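Local coordinates for protein peroxisomal acyl-CoA oxidase 1A (Solanum lycopersicum, PDB 2FON) that probably oxidises fatty acyl-CoA thioesters in peroxisomal beta-oxidation, with FAD as its bound cofactor, at residues D24-E29 / N618-V623; T170-D175 / F181-P186; A209-D214 / N221-Q226; K459-L464 / S475-I480; S635-Y640 / P646-A651. One frame throughout, in Å; residues are numbered along the deposited sequence.

Interaction 1. Residues D24-E29 / N618-V623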
# COMPACT_ATOMS: atom_id res chain seq x y z
N ASP B 24 31.27 3.21 -11.13
CA ASP B 24 29.92 3.73 -11.04
C ASP B 24 29.16 3.20 -12.24
O ASP B 24 29.22 3.76 -13.30
CB ASP B 24 29.91 5.28 -11.02
CG ASP B 24 28.45 5.93 -11.14
OD1 ASP B 24 27.42 5.21 -11.27
OD2 ASP B 24 28.34 7.20 -11.11
N TYR B 25 28.40 2.14 -12.05
CA TYR B 25 27.51 1.64 -13.09
C TYR B 25 26.40 2.58 -13.54
O TYR B 25 25.53 2.16 -14.31
CB TYR B 25 26.88 0.31 -12.65
CG TYR B 25 27.93 -0.69 -12.38
CD1 TYR B 25 28.42 -0.87 -11.08
CD2 TYR B 25 28.49 -1.44 -13.42
CE1 TYR B 25 29.42 -1.79 -10.81
CE2 TYR B 25 29.50 -2.36 -13.16
CZ TYR B 25 29.95 -2.52 -11.86
OH TYR B 25 30.95 -3.41 -11.61
N LEU B 26 26.39 3.82 -13.06
CA LEU B 26 25.38 4.79 -13.51
C LEU B 26 26.05 6.07 -14.04
O LEU B 26 25.38 7.10 -14.26
CB LEU B 26 24.39 5.15 -12.40
CG LEU B 26 23.39 4.12 -11.85
CD1 LEU B 26 23.13 4.35 -10.33
CD2 LEU B 26 22.10 4.16 -12.63
N ALA B 27 27.38 5.98 -14.24
CA ALA B 27 28.15 7.09 -14.76
C ALA B 27 27.62 7.53 -16.15
O ALA B 27 27.57 8.72 -16.46
CB ALA B 27 29.61 6.74 -14.80
N ASP B 28 27.19 6.55 -16.96
CA ASP B 28 26.63 6.80 -18.30
C ASP B 28 25.28 7.53 -18.27
O ASP B 28 25.06 8.47 -19.06
CB ASP B 28 26.60 5.53 -19.22
CG ASP B 28 27.09 4.19 -18.49
OD1 ASP B 28 27.66 4.18 -17.34
OD2 ASP B 28 26.92 3.09 -19.11
N GLU B 29 24.40 7.13 -17.35
CA GLU B 29 23.12 7.82 -17.09
C GLU B 29 23.31 9.20 -16.54
O GLU B 29 22.57 10.10 -16.89
CB GLU B 29 22.20 7.03 -16.12
CG GLU B 29 21.51 5.78 -16.73
CD GLU B 29 20.47 6.09 -17.81
OE1 GLU B 29 19.91 7.21 -17.85
OE2 GLU B 29 20.22 5.19 -18.63
N ASN B 618 17.08 12.70 -17.92
CA ASN B 618 17.50 13.40 -16.69
C ASN B 618 17.11 12.78 -15.36
O ASN B 618 17.61 13.20 -14.31
CB ASN B 618 17.00 14.87 -16.70
CG ASN B 618 17.52 15.65 -17.89
OD1 ASN B 618 18.55 16.34 -17.83
ND2 ASN B 618 16.83 15.50 -19.00
N ALA B 619 16.20 11.82 -15.40
CA ALA B 619 15.68 11.17 -14.16
C ALA B 619 16.74 10.85 -13.11
O ALA B 619 16.57 11.18 -11.96
CB ALA B 619 14.88 9.95 -14.50
N VAL B 620 17.83 10.23 -13.51
CA VAL B 620 18.84 9.85 -12.54
C VAL B 620 19.59 11.07 -11.97
O VAL B 620 19.99 11.09 -10.79
CB VAL B 620 19.80 8.80 -13.12
CG1 VAL B 620 20.96 8.64 -12.22
CG2 VAL B 620 19.09 7.41 -13.26
N SER B 621 19.76 12.09 -12.79
CA SER B 621 20.44 13.26 -12.31
C SER B 621 19.53 13.99 -11.37
O SER B 621 19.99 14.44 -10.32
CB SER B 621 20.92 14.17 -13.44
OG SER B 621 21.55 13.37 -14.43
N LEU B 622 18.23 14.06 -11.69
CA LEU B 622 17.28 14.75 -10.81
C LEU B 622 17.05 14.12 -9.47
O LEU B 622 16.53 14.75 -8.60
CB LEU B 622 15.90 14.92 -11.44
CG LEU B 622 15.78 15.80 -12.67
CD1 LEU B 622 14.51 15.46 -13.49
CD2 LEU B 622 15.79 17.24 -12.25
N VAL B 623 17.36 12.86 -9.31
CA VAL B 623 17.22 12.23 -7.98
C VAL B 623 18.60 12.23 -7.27
O VAL B 623 18.68 12.24 -6.02
CB VAL B 623 16.57 10.85 -8.04
CG1 VAL B 623 15.17 10.96 -8.66
CG2 VAL B 623 17.44 9.87 -8.89
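The flat carboxylate of Glu29 takes no direct part in meeting Val620: what touches is the base of the side chain, with Glu29 CB 4.2 Å from Val620 CB. Its two oxygens are claimed by other groups, OE1 by a salt bridge to Arg616 and OE2 by Lys32 and Gln342, so the buried acid is well supplied with positive charge and donors. A glutamate suits this place because its CH2 groups can pack against an apolar neighbour while its end reaches polar partners.

Val620 carries most of the contact on the other side. With its CG1 anti to the backbone N (chi1 169°), both methyls face segment 24-29, and Val620 CG2 is the nearer to Leu26 CD2, at 4.5 Å. Ala327 of helix 297-328 touches both Leu26 and Val620. Ser621 lies at the margin, its OG 4.2 Å from Glu29 O. No hydrogen bond crosses between the segments, and the fit rests mainly on apolar atoms.

Asp24 shapes the chain just before the contact. Its OD1 accepts from Leu26 N, and its backbone O takes Ala27 N at 3.0 Å, while OD2 pairs with Arg30. Leu26 sits at the N-cap position of helix 27-31 with its side chain turned inward. This is an Asx turn leading into a short N-terminal helix, here laid against helix 619-624 of the C-terminal acyl-CoA oxidase region.

Interaction 2. Residues T170-D175 / F181-P186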
# COMPACT_ATOMS: atom_id res chain seq x y z
N THR B 170 -10.81 11.14 29.41
CA THR B 170 -9.95 11.39 30.58
C THR B 170 -10.40 12.68 31.26
O THR B 170 -10.62 13.67 30.55
CB THR B 170 -8.46 11.53 30.20
OG1 THR B 170 -8.02 10.38 29.47
CG2 THR B 170 -7.61 11.63 31.45
N THR B 171 -10.56 12.68 32.59
CA THR B 171 -10.94 13.91 33.31
C THR B 171 -9.90 14.49 34.27
O THR B 171 -9.13 13.78 34.89
CB THR B 171 -12.28 13.78 34.10
OG1 THR B 171 -12.16 12.76 35.11
CG2 THR B 171 -13.47 13.49 33.20
N ALA B 172 -9.94 15.82 34.40
CA ALA B 172 -9.08 16.57 35.30
C ALA B 172 -9.96 17.43 36.19
O ALA B 172 -10.52 18.43 35.71
CB ALA B 172 -8.18 17.43 34.53
N THR B 173 -10.05 17.08 37.47
CA THR B 173 -11.09 17.62 38.32
C THR B 173 -10.48 18.45 39.41
O THR B 173 -9.72 17.96 40.23
CB THR B 173 -11.96 16.51 38.96
OG1 THR B 173 -12.49 15.66 37.93
CG2 THR B 173 -13.14 17.12 39.69
N PHE B 174 -10.81 19.73 39.44
CA PHE B 174 -10.10 20.56 40.32
C PHE B 174 -10.54 20.25 41.73
O PHE B 174 -11.74 20.00 41.99
CB PHE B 174 -10.30 22.02 39.99
CG PHE B 174 -9.59 22.91 40.91
CD1 PHE B 174 -8.21 22.93 40.90
CD2 PHE B 174 -10.27 23.63 41.86
CE1 PHE B 174 -7.50 23.69 41.79
CE2 PHE B 174 -9.58 24.42 42.76
CZ PHE B 174 -8.17 24.46 42.72
N ASP B 175 -9.58 20.29 42.65
CA ASP B 175 -9.85 20.10 44.07
C ASP B 175 -9.56 21.36 44.95
O ASP B 175 -8.47 21.53 45.52
CB ASP B 175 -9.05 18.88 44.53
CG ASP B 175 -9.36 18.44 45.95
OD1 ASP B 175 -9.42 17.22 46.12
OD2 ASP B 175 -9.50 19.26 46.90
N PHE B 181 -5.29 19.35 40.61
CA PHE B 181 -6.24 18.60 39.83
C PHE B 181 -6.04 17.13 40.08
O PHE B 181 -4.90 16.67 40.28
CB PHE B 181 -6.06 18.91 38.36
CG PHE B 181 -6.39 20.30 38.00
CD1 PHE B 181 -5.38 21.24 37.80
CD2 PHE B 181 -7.71 20.68 37.83
CE1 PHE B 181 -5.68 22.54 37.45
CE2 PHE B 181 -8.01 21.97 37.50
CZ PHE B 181 -7.00 22.90 37.30
N VAL B 182 -7.15 16.40 40.06
CA VAL B 182 -7.16 14.92 39.99
C VAL B 182 -7.34 14.45 38.53
O VAL B 182 -8.39 14.68 37.95
CB VAL B 182 -8.36 14.30 40.80
CG1 VAL B 182 -8.20 12.82 40.96
CG2 VAL B 182 -8.52 14.96 42.18
N ILE B 183 -6.34 13.80 37.95
CA ILE B 183 -6.49 13.23 36.63
C ILE B 183 -7.01 11.79 36.79
O ILE B 183 -6.42 10.98 37.46
CB ILE B 183 -5.11 13.21 35.86
CG1 ILE B 183 -4.43 14.60 35.88
CG2 ILE B 183 -5.25 12.72 34.42
CD1 ILE B 183 -5.32 15.72 35.28
N HIS B 184 -8.13 11.47 36.17
CA HIS B 184 -8.67 10.16 36.27
C HIS B 184 -9.13 9.59 34.91
O HIS B 184 -9.65 10.33 34.06
CB HIS B 184 -9.83 10.22 37.22
CG HIS B 184 -10.44 8.88 37.49
ND1 HIS B 184 -9.77 7.88 38.15
CD2 HIS B 184 -11.66 8.38 37.18
CE1 HIS B 184 -10.54 6.81 38.22
NE2 HIS B 184 -11.70 7.09 37.65
N SER B 185 -8.92 8.28 34.72
CA SER B 185 -9.37 7.57 33.53
C SER B 185 -10.65 6.85 33.94
O SER B 185 -10.65 5.77 34.51
CB SER B 185 -8.30 6.60 33.05
OG SER B 185 -7.04 7.25 32.86
N PRO B 186 -11.79 7.42 33.63
CA PRO B 186 -12.95 6.73 34.18
C PRO B 186 -13.16 5.34 33.56
O PRO B 186 -13.75 4.51 34.18
CB PRO B 186 -14.10 7.63 33.77
CG PRO B 186 -13.57 8.23 32.40
CD PRO B 186 -12.16 8.54 32.74
O HOH W 1 -6.56 7.93 30.12
O HOH W 2 -10.96 13.84 37.09
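Four backbone hydrogen bonds join Thr171 to His184 and Thr173 to Val182. In the first pair Thr171 N gives to His184 O at 2.9 Å, and His184 N returns a bond to Thr171 O at 2.8 Å. In the second, Thr173 N reaches Val182 O, and Val182 N meets Thr173 O at 3.0 Å on an almost straight N-H line (176°). A water bound by the hydroxyls of Thr171 and Thr173 donates to Val182 O, 2.8 Å away, giving these threonines a polar use on the more open face.

These are the hydrogen-bonded pairs of an antiparallel beta hairpin, strands 171-175 and 180-184, in the beta domain of the acyl-CoA dehydrogenase fold. The non-hydrogen-bonded pairs, Ala172 with Ile183 and Phe174 with Phe181, send their side chains to the buried face. There the Ala172 methyl meets Ile183, with Ala172 CB 3.4 Å from Ile183 CD1. Phe174 CG is anti to its own N (chi1 179°), which carries the ring out over Phe181: the two form a T-shaped stack, the edge of Phe174 toward a face of Phe181, with centroids 5.2 Å apart and planes at 65°. With an alanine in place of Phe181, the Phe174 edge would probably lose its aromatic face and a gap would open beside Leu211 and Phe223. Further along, Thr170 CG2 rests 3.9 Å from Ile183 CG2.

Interaction 3. Residues A209-D214 / N221-Q226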
# COMPACT_ATOMS: atom_id res chain seq x y z
N ALA B 209 -7.19 16.36 28.83
CA ALA B 209 -8.32 15.85 29.61
C ALA B 209 -9.39 16.92 29.73
O ALA B 209 -9.14 18.12 29.48
CB ALA B 209 -7.86 15.43 31.00
N ARG B 210 -10.59 16.51 30.10
CA ARG B 210 -11.67 17.47 30.18
C ARG B 210 -11.52 18.13 31.53
O ARG B 210 -11.50 17.45 32.55
CB ARG B 210 -13.06 16.82 30.10
CG ARG B 210 -13.25 15.66 29.14
CD ARG B 210 -14.77 15.35 28.98
NE ARG B 210 -15.37 16.50 28.28
CZ ARG B 210 -15.20 16.75 26.98
NH1 ARG B 210 -14.52 15.90 26.21
NH2 ARG B 210 -15.72 17.86 26.45
N LEU B 211 -11.41 19.45 31.55
CA LEU B 211 -11.37 20.18 32.80
C LEU B 211 -12.77 20.26 33.48
O LEU B 211 -13.73 20.79 32.89
CB LEU B 211 -10.74 21.58 32.61
CG LEU B 211 -10.76 22.55 33.78
CD1 LEU B 211 -10.05 22.02 35.02
CD2 LEU B 211 -10.14 23.85 33.36
N ILE B 212 -12.86 19.70 34.69
CA ILE B 212 -14.05 19.78 35.53
C ILE B 212 -13.71 20.62 36.78
O ILE B 212 -12.89 20.24 37.63
CB ILE B 212 -14.51 18.35 36.00
CG1 ILE B 212 -14.67 17.37 34.82
CG2 ILE B 212 -15.75 18.44 36.91
CD1 ILE B 212 -15.49 17.90 33.68
N THR B 213 -14.33 21.78 36.88
CA THR B 213 -14.12 22.65 38.01
C THR B 213 -15.40 23.46 38.16
O THR B 213 -16.07 23.73 37.16
CB THR B 213 -12.83 23.55 37.88
OG1 THR B 213 -12.69 24.35 39.05
CG2 THR B 213 -12.89 24.48 36.72
N ASP B 214 -15.74 23.80 39.41
CA ASP B 214 -17.02 24.45 39.73
C ASP B 214 -18.23 23.61 39.26
O ASP B 214 -19.23 24.16 38.80
CB ASP B 214 -17.06 25.85 39.10
CG ASP B 214 -17.95 26.83 39.84
OD1 ASP B 214 -18.89 26.42 40.58
OD2 ASP B 214 -17.71 28.04 39.65
N ASN B 221 -8.21 20.36 28.11
CA ASN B 221 -6.97 21.09 28.32
C ASN B 221 -5.76 20.25 28.55
O ASN B 221 -5.84 19.04 28.70
CB ASN B 221 -7.10 22.01 29.48
CG ASN B 221 -7.93 23.20 29.17
OD1 ASN B 221 -7.43 24.30 29.01
ND2 ASN B 221 -9.23 22.98 29.09
N GLY B 222 -4.60 20.90 28.58
CA GLY B 222 -3.33 20.19 28.67
C GLY B 222 -2.83 20.25 30.08
O GLY B 222 -2.83 21.31 30.67
N PHE B 223 -2.40 19.11 30.63
CA PHE B 223 -1.83 19.09 31.95
C PHE B 223 -0.47 18.44 31.94
O PHE B 223 -0.27 17.40 31.30
CB PHE B 223 -2.74 18.33 32.88
CG PHE B 223 -4.11 18.89 32.93
CD1 PHE B 223 -4.99 18.70 31.88
CD2 PHE B 223 -4.51 19.66 34.01
CE1 PHE B 223 -6.26 19.23 31.93
CE2 PHE B 223 -5.78 20.20 34.08
CZ PHE B 223 -6.66 20.00 33.04
N ILE B 224 0.48 19.06 32.62
CA ILE B 224 1.79 18.48 32.80
C ILE B 224 1.77 17.53 33.98
O ILE B 224 1.87 17.97 35.12
CB ILE B 224 2.84 19.55 33.05
CG1 ILE B 224 2.80 20.60 31.94
CG2 ILE B 224 4.23 18.92 33.15
CD1 ILE B 224 3.66 21.83 32.27
N VAL B 225 1.68 16.23 33.70
CA VAL B 225 1.69 15.18 34.70
C VAL B 225 2.98 14.36 34.65
O VAL B 225 3.30 13.78 33.63
CB VAL B 225 0.53 14.19 34.46
CG1 VAL B 225 0.49 13.16 35.53
CG2 VAL B 225 -0.80 14.90 34.31
N GLN B 226 3.72 14.33 35.75
CA GLN B 226 4.85 13.44 35.95
C GLN B 226 4.39 11.98 36.02
O GLN B 226 3.52 11.65 36.84
CB GLN B 226 5.58 13.80 37.26
CG GLN B 226 7.03 13.34 37.24
CD GLN B 226 7.73 13.35 38.58
OE1 GLN B 226 7.71 14.33 39.30
NE2 GLN B 226 8.40 12.25 38.90
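A beta hairpin, strands 204-213 and 216-226, brings Ala209 opposite Asn221 as an antiparallel hydrogen-bonded pair. Asn221 N donates to Ala209 O at 2.8 Å, and Ala209 N answers with a bond to Asn221 O at 3.0 Å. From this pair the two segments leave in different directions, their short axes at 95° to each other, because 209-214 runs on toward the hairpin turn and 221-226 away from it; the pairing itself continues toward the turn, where the backbone of Leu211 bonds with Tyr218 and Gly219.

Phe223 reaches back, two residues after Asn221, toward Ala209 and Leu211. CG anti to its carbonyl carbon (chi1 -57°) sends the ring toward strand 204-213, whose Ala209 O and Leu211 CB lie at its edge. Phe223 CE1 comes 3.9 Å from Ala209 O and 4.2 Å from Ala209 CB, while Phe223 CZ is 4.4 Å from Leu211 CB. The hairpin belongs to the mixed sheet of the middle beta domain of the acyl-CoA dehydrogenase fold, and Phe223 lies on its buried side, in an edge-to-face pair with Phe181 and against Ala172 and Ile183. A flat, wide phenylalanine suits this place because it can reach several strands at once, and the small Ala209 lets its edge come close.

Asn221 ND2 has its hydrogen-bond acceptor in Gly219 O, and toward Leu211 CB, 4.1 Å away, it makes only a packing contact.

Interaction 4. Residues K459-L464 / S475-I480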
# COMPACT_ATOMS: atom_id res chain seq x y z
N LYS B 459 -18.68 27.05 2.67
CA LYS B 459 -18.83 28.35 3.33
C LYS B 459 -18.42 29.49 2.40
O LYS B 459 -19.14 30.50 2.27
CB LYS B 459 -18.03 28.44 4.64
CG LYS B 459 -18.32 29.71 5.40
CD LYS B 459 -17.31 29.94 6.49
CE LYS B 459 -17.85 30.91 7.53
NZ LYS B 459 -17.57 30.36 8.91
N THR B 460 -17.28 29.35 1.73
CA THR B 460 -16.79 30.46 0.92
C THR B 460 -17.76 30.76 -0.19
O THR B 460 -17.96 31.92 -0.53
CB THR B 460 -15.39 30.19 0.37
OG1 THR B 460 -14.45 30.35 1.42
CG2 THR B 460 -15.03 31.17 -0.68
N ILE B 461 -18.40 29.72 -0.73
CA ILE B 461 -19.37 29.99 -1.77
C ILE B 461 -20.58 30.73 -1.20
O ILE B 461 -20.91 31.80 -1.72
CB ILE B 461 -19.71 28.78 -2.69
CG1 ILE B 461 -18.59 28.58 -3.70
CG2 ILE B 461 -21.01 29.06 -3.49
CD1 ILE B 461 -18.44 27.19 -4.10
N SER B 462 -21.19 30.25 -0.12
CA SER B 462 -22.38 30.98 0.43
C SER B 462 -22.16 32.41 0.93
O SER B 462 -23.12 33.14 1.06
CB SER B 462 -23.10 30.17 1.51
OG SER B 462 -22.39 30.24 2.72
N GLN B 463 -20.93 32.82 1.23
CA GLN B 463 -20.69 34.22 1.63
C GLN B 463 -20.62 35.16 0.44
O GLN B 463 -20.62 36.39 0.60
CB GLN B 463 -19.43 34.39 2.49
CG GLN B 463 -19.53 33.86 3.93
CD GLN B 463 -18.16 33.57 4.58
OE1 GLN B 463 -17.98 33.79 5.79
NE2 GLN B 463 -17.19 33.08 3.78
N LEU B 464 -20.58 34.61 -0.77
CA LEU B 464 -20.57 35.46 -1.96
C LEU B 464 -21.83 36.36 -2.05
O LEU B 464 -21.72 37.54 -2.38
CB LEU B 464 -20.40 34.62 -3.21
CG LEU B 464 -18.96 34.14 -3.24
CD1 LEU B 464 -18.82 32.94 -4.16
CD2 LEU B 464 -18.00 35.27 -3.61
N SER B 475 -9.01 32.87 -3.78
CA SER B 475 -9.34 34.09 -4.49
C SER B 475 -9.94 33.77 -5.89
O SER B 475 -10.73 34.53 -6.42
CB SER B 475 -8.15 35.02 -4.54
OG SER B 475 -7.64 35.05 -5.86
N TYR B 476 -9.60 32.62 -6.46
CA TYR B 476 -10.26 32.19 -7.69
C TYR B 476 -11.77 32.11 -7.59
O TYR B 476 -12.45 32.43 -8.55
CB TYR B 476 -9.70 30.89 -8.21
CG TYR B 476 -10.06 29.64 -7.41
CD1 TYR B 476 -11.12 28.83 -7.80
CD2 TYR B 476 -9.31 29.24 -6.31
CE1 TYR B 476 -11.43 27.67 -7.13
CE2 TYR B 476 -9.62 28.11 -5.61
CZ TYR B 476 -10.69 27.31 -6.02
OH TYR B 476 -11.03 26.15 -5.33
N MET B 477 -12.32 31.73 -6.44
CA MET B 477 -13.78 31.63 -6.33
C MET B 477 -14.52 32.96 -6.46
O MET B 477 -15.77 33.00 -6.57
CB MET B 477 -14.16 30.98 -5.03
CG MET B 477 -13.54 29.63 -4.89
SD MET B 477 -14.89 28.54 -4.47
CE MET B 477 -14.07 26.94 -4.39
N GLY B 478 -13.76 34.06 -6.44
CA GLY B 478 -14.33 35.34 -6.73
C GLY B 478 -14.58 35.51 -8.22
O GLY B 478 -15.13 36.51 -8.64
N ARG B 479 -14.16 34.54 -9.03
CA ARG B 479 -14.33 34.67 -10.48
C ARG B 479 -15.15 33.53 -11.07
O ARG B 479 -14.86 33.10 -12.18
CB ARG B 479 -12.97 34.83 -11.21
CG ARG B 479 -11.96 35.75 -10.50
CD ARG B 479 -10.65 36.00 -11.25
NE ARG B 479 -9.92 34.78 -11.61
CZ ARG B 479 -9.05 34.13 -10.84
NH1 ARG B 479 -8.75 34.55 -9.62
NH2 ARG B 479 -8.47 33.04 -11.30
N ILE B 480 -16.18 33.07 -10.35
CA ILE B 480 -17.04 31.96 -10.82
C ILE B 480 -17.84 32.27 -12.08
O ILE B 480 -17.82 31.45 -13.00
CB ILE B 480 -17.96 31.38 -9.70
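Met477 leaves its backbone with CG anti to the carbonyl carbon (chi1 -57°) and then bends at chi2 (-129°), which swings its sulfur across to Ile461. The contact packs the last turn of helix 446-462 against a 3-10 turn at 476-478, just ahead of helix 480-483, and so closes the loop that joins the two helices, away from the FAD site. The two side chains cross at about a right angle, and Met477 SD lies 3.8 Å from both Ile461 CG1 and Ile461 CD1. The flexible, unbranched methionine suits such a place, since it can fold to fit the stiffer, branched isoleucine. Ser514 of helix 499-521 touches both residues and closes the contact from a third element.

One residue earlier in the same helix, Thr460 offers its methyl, with CG2 4.4 Å from Met477 CB, while its hydroxyl bonds back to Phe456 O in the manner of helix threonines. Behind the contact Met477 CG sits 3.6 Å above one face of the Tyr476 ring, toward its rim. No hydrogen bond joins the segments. Leu464 points toward the 475-480 segment, and its CD1 comes to 3.9 Å from Met477 O.

Interaction 5. Residues S635-Y640 / P646-A651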
# COMPACT_ATOMS: atom_id res chain seq x y z
N SER B 635 19.24 1.21 0.83
CA SER B 635 18.62 0.46 -0.24
C SER B 635 19.73 -0.18 -1.06
O SER B 635 20.60 0.49 -1.66
CB SER B 635 17.88 1.42 -1.20
OG SER B 635 17.12 0.74 -2.24
N ILE B 636 19.70 -1.49 -1.17
CA ILE B 636 20.65 -2.05 -2.05
C ILE B 636 20.21 -1.68 -3.45
O ILE B 636 21.07 -1.35 -4.30
CB ILE B 636 20.82 -3.51 -1.77
CG1 ILE B 636 21.49 -3.67 -0.39
CG2 ILE B 636 21.59 -4.19 -2.90
CD1 ILE B 636 21.53 -5.02 0.08
N LEU B 637 18.90 -1.56 -3.69
CA LEU B 637 18.47 -1.26 -5.07
C LEU B 637 18.79 0.16 -5.49
O LEU B 637 18.83 0.46 -6.67
CB LEU B 637 17.00 -1.63 -5.37
CG LEU B 637 16.54 -3.03 -4.98
CD1 LEU B 637 15.05 -3.30 -5.29
CD2 LEU B 637 17.44 -4.05 -5.66
N GLY B 638 19.04 1.05 -4.54
CA GLY B 638 19.20 2.43 -4.91
C GLY B 638 20.59 2.90 -4.57
O GLY B 638 20.82 4.08 -4.41
N ARG B 639 21.51 1.97 -4.39
CA ARG B 639 22.91 2.40 -4.21
C ARG B 639 23.29 3.39 -5.29
O ARG B 639 23.02 3.13 -6.47
CB ARG B 639 23.87 1.23 -4.34
CG ARG B 639 23.98 0.37 -3.13
CD ARG B 639 24.75 -0.85 -3.52
NE ARG B 639 26.08 -0.43 -3.82
CZ ARG B 639 27.01 -0.17 -2.91
NH1 ARG B 639 26.73 -0.36 -1.62
NH2 ARG B 639 28.22 0.25 -3.31
N TYR B 640 23.89 4.51 -4.89
CA TYR B 640 24.49 5.46 -5.80
C TYR B 640 25.27 4.83 -6.98
O TYR B 640 25.05 5.20 -8.13
CB TYR B 640 25.43 6.42 -5.02
CG TYR B 640 25.95 7.56 -5.84
CD1 TYR B 640 25.30 8.80 -5.84
CD2 TYR B 640 27.07 7.40 -6.68
CE1 TYR B 640 25.80 9.87 -6.62
CE2 TYR B 640 27.53 8.45 -7.43
CZ TYR B 640 26.89 9.68 -7.41
OH TYR B 640 27.35 10.73 -8.20
N PRO B 646 25.42 -7.75 -7.01
CA PRO B 646 26.37 -8.44 -6.15
C PRO B 646 26.09 -8.08 -4.73
O PRO B 646 26.39 -8.85 -3.85
CB PRO B 646 27.75 -7.89 -6.60
CG PRO B 646 27.48 -7.47 -8.00
CD PRO B 646 26.11 -6.85 -7.94
N LYS B 647 25.50 -6.91 -4.52
CA LYS B 647 25.24 -6.49 -3.15
C LYS B 647 24.14 -7.28 -2.52
O LYS B 647 24.31 -7.74 -1.39
CB LYS B 647 25.02 -4.99 -2.99
CG LYS B 647 26.26 -4.20 -3.24
CD LYS B 647 27.31 -4.43 -2.20
CE LYS B 647 28.63 -4.04 -2.79
NZ LYS B 647 29.54 -3.68 -1.71
N LEU B 648 23.06 -7.47 -3.27
CA LEU B 648 21.96 -8.39 -2.88
C LEU B 648 22.45 -9.82 -2.58
O LEU B 648 22.02 -10.41 -1.59
CB LEU B 648 20.82 -8.43 -3.91
CG LEU B 648 19.86 -7.25 -4.02
CD1 LEU B 648 18.93 -7.43 -5.13
CD2 LEU B 648 19.02 -7.14 -2.83
N TYR B 649 23.35 -10.36 -3.39
CA TYR B 649 23.92 -11.67 -3.12
C TYR B 649 24.72 -11.68 -1.81
O TYR B 649 24.43 -12.42 -0.91
CB TYR B 649 24.80 -12.10 -4.30
CG TYR B 649 25.15 -13.54 -4.34
CD1 TYR B 649 24.31 -14.46 -4.93
CD2 TYR B 649 26.37 -13.99 -3.81
CE1 TYR B 649 24.65 -15.80 -4.99
CE2 TYR B 649 26.71 -15.35 -3.84
CZ TYR B 649 25.84 -16.25 -4.42
OH TYR B 649 26.15 -17.60 -4.46
N GLU B 650 25.71 -10.84 -1.70
CA GLU B 650 26.44 -10.70 -0.45
C GLU B 650 25.42 -10.49 0.73
O GLU B 650 25.54 -11.11 1.79
CB GLU B 650 27.51 -9.60 -0.62
CG GLU B 650 28.05 -8.91 0.64
CD GLU B 650 29.01 -7.68 0.34
OE1 GLU B 650 28.78 -6.86 -0.59
OE2 GLU B 650 30.04 -7.52 1.05
N ALA B 651 24.38 -9.67 0.52
CA ALA B 651 23.41 -9.47 1.62
C ALA B 651 22.65 -10.75 2.06
O ALA B 651 22.47 -10.99 3.26
CB ALA B 651 22.49 -8.29 1.36
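Ile636 is the bump of this contact, and the hollow it fills is on the helix surface formed by Lys647, Leu648 and Ala651. Its CG2 branch, anti to the backbone N, sinks to 3.5 Å from Lys647 CB and 3.7 Å from Leu648 CG, while CD1 at the end of the other branch reaches Ala651 CB at 3.6 Å. The small Ala651 lies under that end. Beside it the Leu637 and Leu648 side chains cross obliquely, with CD2 of the first 3.7 Å from CD1 of the second.

Ile636 opens a type I beta turn that ends at Arg639, so the loop doubles back and lays several side chains on one side of helix 644-652, close to the FAD site. Leu648 also touches Trp193 of the second subunit.

Arg639 lies across Lys647 at about a right angle, with Lys647 CE 4.2 Å above the centre of one guanidinium face and Arg639 CD 3.7 Å from Lys647 CG. Arg639 NH1 and Lys647 NZ, 4.4 Å apart, are like charges probably offset by acids, Arg639 in a salt bridge with Asp641 and Lys647 in a weak one with Glu650. A leucine in place of Arg639 would probably leave Asp641 without its charged mate and strip the flat cover from the Lys647 chain.

Interactions 2 and 3 form one unit, their centres about 7 Å apart: strands 171-175 and 204-213 are neighbours in the mixed sheet, with probable backbone bonds from Phe174 N and Ala172 O to Ile212. Interactions 1 and 5 make a second pair, about 17 Å between centres, where Leu26 touches Tyr640; both lie across the chain's centre from the beta domain, more than 50 Å between centres. Interaction 4 stands apart, at least 40 Å from every other centre. Along the chain, interaction 1 joins the start of the model to residues 618-623, 589 residues on, spanning interactions 2, 3 and 4; interaction 5 follows. This long-range contact brings the N-terminal segment against the C-terminal acyl-CoA oxidase region.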